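Local coordinates for protein EF0056 (Enterococcus faecalis, PDB 6ORI) that is of uncertain molecular function but, as part of the N-terminal, probably immunoglobulin-like region of the enterococcal surface protein, is probably displayed on the cell and linked to biofilm formation, at residues 281-286 against 343-348; 264-269 against 380-385. One frame throughout, in Å; residues are numbered along the deposited sequence. Where two conformers were deposited one is given.

Contact 1 (281-286 against 343-348); sequences QMHMVQ and RYVLQL
One face of the H283 imidazole carries the V345 methyl CG2, 3.7 Å from the ring centroid in a CH-pi contact set slightly toward the CE1 and NE2 rim. H283 CG lies anti to its own carbonyl carbon (chi1 -67°), which starts the ring toward V345. At its edge, in the ring plane, NE2 donates an almost straight bond to Q281 OE1 (2.9 Å, 173°) on a carbonyl lone pair, while a water lies 2.8 Å from H283 ND1. The same water sits at the edge of the R343 guanidinium and accepts from NH1; V285 CG2 covers one guanidinium face, 3.7 Å from R343 NH1. The Y344 ring runs beside M282 on the other side of the sheet, Y344 CE1 4.1 Å from M282 CG.

Between these two layers strands 277-284 and 340-348 pair antiparallel. H283 N to R343 O (2.8 Å) and the two bonds between Q281 and V345 are firm; R343 N to H283 O is weak.

The buried polar ends of Q281, H283 and R343 are thus paired: S233 N also donates to Q281 OE1, and R343 forms a salt bridge with D243. Donation to OE1 places a proton on H283 NE2; the R343 charge, partly offset by D243, may weakly disfavour a second.

Contact 2 (264-269 against 380-385); sequences YANYKI and WLSDTN
Antiparallel strand pairing joins 264-269 to the end of strand 375-382, the two central strands of a four-stranded sheet, and an asparagine stacked on a tryptophan covers one side of the pair. Y264 with S382 and N266 with W380 are hydrogen-bonded pairs, the shortest bond being Y264 N to S382 O at 2.8 Å. A265 and L381 form the non-hydrogen-bonded pair between them and turn to the opposite side of the sheet, where L381 CD2 lies 4.4 Å from A265 CB.

The N266 amide lies almost flat against the indole, planes 6° apart. N266 CB sits over the six-membered ring of W380, 3.4 Å from the centroid in a close CH-pi contact. W380 CG lies between its own backbone N and carbonyl carbon (chi1 65°), which starts the indole toward N266. From this stack N266 ND2 reaches S382 OG (2.9 Å) and, from above the carbonyl plane, W380 O (3.3 Å). W380 O thus takes two bonds from one residue, N266 N approaching nearly along the C=O axis at 2.9 Å. Further on, a water bridges Y264 OH and T384 OG1, each 2.8 Å away.

F197 meets the W380 ring and makes a cation-pi contact with K268. Strand 318-322 pairs with the far edge of 264-269, and the A265 side of the sheet turns toward strand 340-348.

After the N-terminal ten-stranded sheet and strands 211-221 and 239-248, the chain reaches strand 264-269, then strand 277-284, which carries 281-286 of contact 1. It passes through strands 300-304 and 318-322 before strand 340-348 returns to close contact 1; helix 352-359 and an unmodelled segment precede strand 375-382, which closes contact 2. Contact 1 is therefore nested within the loop closed by contact 2. Contact 1 belongs to a five-stranded antiparallel sheet and contact 2 to a four-stranded one, packed together, consistent with an immunoglobulin-like sandwich. Their centres are 15 Å apart, and they touch where Y344 meets A265 and Y267, M282 meets A265, and L346 meets I269.

Contact 1 (281-286 against 343-348)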
# COMPACT_ATOMS: atom_id res chain seq x y z
N GLN A 281 -14.01 2.27 13.04
CA GLN A 281 -13.46 3.54 13.52
C GLN A 281 -12.58 4.17 12.48
O GLN A 281 -11.82 3.49 11.80
CB GLN A 281 -12.61 3.36 14.79
CG GLN A 281 -13.29 2.55 15.88
CD GLN A 281 -12.54 2.56 17.20
OE1 GLN A 281 -11.36 2.92 17.30
NE2 GLN A 281 -13.24 2.16 18.25
N MET A 282 -12.64 5.49 12.38
CA MET A 282 -11.71 6.26 11.57
C MET A 282 -10.70 6.87 12.51
O MET A 282 -11.08 7.49 13.53
CB MET A 282 -12.45 7.37 10.83
CG MET A 282 -11.63 8.02 9.75
SD MET A 282 -12.62 9.27 8.94
CE MET A 282 -11.52 9.73 7.62
N HIS A 283 -9.42 6.67 12.21
CA HIS A 283 -8.36 7.30 12.99
C HIS A 283 -7.58 8.29 12.15
O HIS A 283 -7.33 8.03 10.97
CB HIS A 283 -7.37 6.26 13.52
CG HIS A 283 -7.94 5.33 14.55
ND1 HIS A 283 -7.15 4.49 15.32
CD2 HIS A 283 -9.21 5.11 14.95
CE1 HIS A 283 -7.91 3.79 16.13
NE2 HIS A 283 -9.17 4.15 15.94
N MET A 284 -7.17 9.36 12.79
CA MET A 284 -6.24 10.31 12.22
C MET A 284 -4.83 9.87 12.57
O MET A 284 -4.56 9.55 13.73
CB MET A 284 -6.51 11.70 12.78
CG MET A 284 -5.58 12.75 12.24
SD MET A 284 -5.84 14.41 12.89
CE MET A 284 -7.30 14.89 11.98
N VAL A 285 -3.96 9.87 11.57
CA VAL A 285 -2.57 9.44 11.70
C VAL A 285 -1.67 10.53 11.10
O VAL A 285 -2.07 11.24 10.20
CB VAL A 285 -2.37 8.11 10.94
CG1 VAL A 285 -0.93 7.62 11.05
CG2 VAL A 285 -3.33 7.03 11.45
N GLN A 286 -0.44 10.62 11.59
CA GLN A 286 0.47 11.66 11.15
C GLN A 286 1.78 11.07 10.68
O GLN A 286 2.38 10.22 11.34
CB GLN A 286 0.71 12.62 12.31
CG GLN A 286 -0.49 12.69 13.24
CD GLN A 286 -0.73 14.08 13.78
OE1 GLN A 286 0.19 14.75 14.22
NE2 GLN A 286 -1.99 14.51 13.74
N ARG A 343 -6.66 5.94 8.44
CA ARG A 343 -6.73 4.61 9.02
C ARG A 343 -8.17 4.22 9.33
O ARG A 343 -8.92 4.99 9.97
CB ARG A 343 -5.85 4.55 10.28
CG ARG A 343 -6.04 3.26 11.06
CD ARG A 343 -4.94 3.11 12.08
NE ARG A 343 -3.65 2.97 11.42
CZ ARG A 343 -2.47 3.31 11.94
NH1 ARG A 343 -2.39 3.83 13.15
NH2 ARG A 343 -1.37 3.15 11.22
N TYR A 344 -8.56 3.02 8.91
CA TYR A 344 -9.86 2.45 9.23
C TYR A 344 -9.66 1.20 10.06
O TYR A 344 -8.83 0.32 9.74
CB TYR A 344 -10.62 2.12 7.94
CG TYR A 344 -10.80 3.32 7.05
CD1 TYR A 344 -11.67 4.35 7.41
CD2 TYR A 344 -10.15 3.42 5.84
CE1 TYR A 344 -11.85 5.43 6.64
CE2 TYR A 344 -10.33 4.53 5.03
CZ TYR A 344 -11.19 5.51 5.43
OH TYR A 344 -11.43 6.64 4.69
N VAL A 345 -10.40 1.11 11.16
CA VAL A 345 -10.32 -0.02 12.08
C VAL A 345 -11.62 -0.82 11.98
O VAL A 345 -12.68 -0.33 12.39
CB VAL A 345 -10.10 0.48 13.51
CG1 VAL A 345 -10.01 -0.69 14.45
CG2 VAL A 345 -8.86 1.36 13.61
N LEU A 346 -11.54 -2.03 11.44
CA LEU A 346 -12.71 -2.89 11.22
C LEU A 346 -12.74 -3.89 12.34
O LEU A 346 -12.02 -4.88 12.31
CB LEU A 346 -12.59 -3.63 9.88
CG LEU A 346 -12.23 -2.80 8.64
CD1 LEU A 346 -12.14 -3.67 7.41
CD2 LEU A 346 -13.25 -1.72 8.41
N GLN A 347 -13.56 -3.63 13.35
CA GLN A 347 -13.66 -4.53 14.49
C GLN A 347 -14.37 -5.80 14.09
O GLN A 347 -15.43 -5.76 13.48
CB GLN A 347 -14.40 -3.83 15.62
CG GLN A 347 -13.76 -2.50 16.03
CD GLN A 347 -14.21 -2.04 17.39
OE1 GLN A 347 -15.32 -2.33 17.83
NE2 GLN A 347 -13.34 -1.31 18.08
N LEU A 348 -13.78 -6.94 14.40
CA LEU A 348 -14.39 -8.22 14.07
C LEU A 348 -15.39 -8.64 15.13
O LEU A 348 -15.23 -8.37 16.31
CB LEU A 348 -13.30 -9.28 13.93
CG LEU A 348 -12.26 -9.00 12.85
CD1 LEU A 348 -11.18 -10.06 12.93
CD2 LEU A 348 -12.87 -8.94 11.48
O HOH W 1 -4.32 4.37 15.16

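Contact 2 (264-269 against 380-385)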
# COMPACT_ATOMS: atom_id res chain seq x y z
N TYR A 264 -14.96 13.51 0.29
CA TYR A 264 -15.34 12.33 1.06
C TYR A 264 -14.18 11.36 1.12
O TYR A 264 -13.46 11.17 0.12
CB TYR A 264 -16.53 11.62 0.44
CG TYR A 264 -17.84 12.35 0.64
CD1 TYR A 264 -18.03 13.61 0.08
CD2 TYR A 264 -18.84 11.83 1.43
CE1 TYR A 264 -19.23 14.31 0.24
CE2 TYR A 264 -20.05 12.52 1.60
CZ TYR A 264 -20.22 13.76 1.01
OH TYR A 264 -21.41 14.46 1.19
N ALA A 265 -14.01 10.76 2.29
CA ALA A 265 -13.15 9.59 2.48
C ALA A 265 -14.01 8.36 2.25
O ALA A 265 -15.09 8.24 2.84
CB ALA A 265 -12.60 9.62 3.91
N ASN A 266 -13.55 7.48 1.38
CA ASN A 266 -14.30 6.30 0.95
C ASN A 266 -13.56 5.03 1.25
O ASN A 266 -12.32 4.98 1.16
CB ASN A 266 -14.57 6.28 -0.58
CG ASN A 266 -15.40 7.43 -1.04
OD1 ASN A 266 -16.61 7.28 -1.19
ND2 ASN A 266 -14.78 8.57 -1.25
N TYR A 267 -14.30 3.98 1.58
CA TYR A 267 -13.72 2.69 1.93
C TYR A 267 -14.69 1.62 1.48
O TYR A 267 -15.90 1.81 1.48
CB TYR A 267 -13.41 2.63 3.44
CG TYR A 267 -14.54 3.22 4.28
CD1 TYR A 267 -14.61 4.57 4.53
CD2 TYR A 267 -15.55 2.42 4.76
CE1 TYR A 267 -15.68 5.12 5.25
CE2 TYR A 267 -16.60 2.95 5.48
CZ TYR A 267 -16.67 4.30 5.71
OH TYR A 267 -17.75 4.84 6.40
N LYS A 268 -14.13 0.49 1.09
CA LYS A 268 -14.90 -0.65 0.64
C LYS A 268 -14.28 -1.90 1.20
O LYS A 268 -13.06 -2.10 1.12
CB LYS A 268 -14.93 -0.74 -0.89
CG LYS A 268 -15.84 -1.85 -1.42
CD LYS A 268 -15.82 -1.88 -2.95
CE LYS A 268 -16.90 -2.81 -3.51
NZ LYS A 268 -16.72 -4.20 -3.03
N ILE A 269 -15.08 -2.75 1.83
CA ILE A 269 -14.56 -4.00 2.36
C ILE A 269 -15.25 -5.17 1.70
O ILE A 269 -16.43 -5.11 1.33
CB ILE A 269 -14.67 -4.09 3.89
CG1 ILE A 269 -16.11 -4.38 4.35
CG2 ILE A 269 -14.12 -2.82 4.54
CD1 ILE A 269 -16.21 -4.83 5.79
N TRP A 380 -10.43 5.41 -1.28
CA TRP A 380 -10.16 6.50 -2.20
C TRP A 380 -10.74 7.78 -1.64
O TRP A 380 -11.62 7.74 -0.77
CB TRP A 380 -10.70 6.23 -3.62
CG TRP A 380 -12.22 6.12 -3.73
CD1 TRP A 380 -13.09 7.09 -4.19
CD2 TRP A 380 -13.03 4.98 -3.41
NE1 TRP A 380 -14.38 6.61 -4.15
CE2 TRP A 380 -14.37 5.33 -3.68
CE3 TRP A 380 -12.75 3.71 -2.90
CZ2 TRP A 380 -15.43 4.45 -3.46
CZ3 TRP A 380 -13.80 2.85 -2.68
CH2 TRP A 380 -15.12 3.22 -2.96
N LEU A 381 -10.28 8.92 -2.14
CA LEU A 381 -10.96 10.19 -1.87
C LEU A 381 -11.81 10.56 -3.05
O LEU A 381 -11.44 10.28 -4.20
CB LEU A 381 -9.93 11.30 -1.59
CG LEU A 381 -8.95 11.05 -0.45
CD1 LEU A 381 -8.12 12.29 -0.20
CD2 LEU A 381 -9.61 10.62 0.83
N SER A 382 -12.95 11.20 -2.79
CA SER A 382 -13.81 11.69 -3.85
C SER A 382 -14.20 13.11 -3.55
O SER A 382 -14.12 13.56 -2.39
CB SER A 382 -15.04 10.82 -4.03
OG SER A 382 -15.80 10.81 -2.84
N ASP A 383 -14.58 13.83 -4.58
CA ASP A 383 -15.18 15.15 -4.38
C ASP A 383 -16.65 15.00 -3.94
O ASP A 383 -17.17 13.89 -3.76
CB ASP A 383 -14.98 16.04 -5.62
CG ASP A 383 -15.73 15.58 -6.85
OD1 ASP A 383 -16.70 14.82 -6.76
OD2 ASP A 383 -15.31 16.01 -7.95
N THR A 384 -17.32 16.13 -3.80
CA THR A 384 -18.67 16.12 -3.31
C THR A 384 -19.63 15.43 -4.27
O THR A 384 -20.69 14.96 -3.85
CB THR A 384 -19.06 17.56 -3.02
OG1 THR A 384 -20.28 17.58 -2.29
CG2 THR A 384 -19.15 18.41 -4.28
N ASN A 385 -19.26 15.33 -5.53
CA ASN A 385 -20.05 14.63 -6.54
C ASN A 385 -19.59 13.18 -6.76
O ASN A 385 -19.90 12.58 -7.77
CB ASN A 385 -20.01 15.39 -7.86
CG ASN A 385 -21.09 16.43 -7.96
OD1 ASN A 385 -21.99 16.52 -7.13
ND2 ASN A 385 -21.01 17.24 -8.99
O HOH W 2 -21.46 17.06 0.25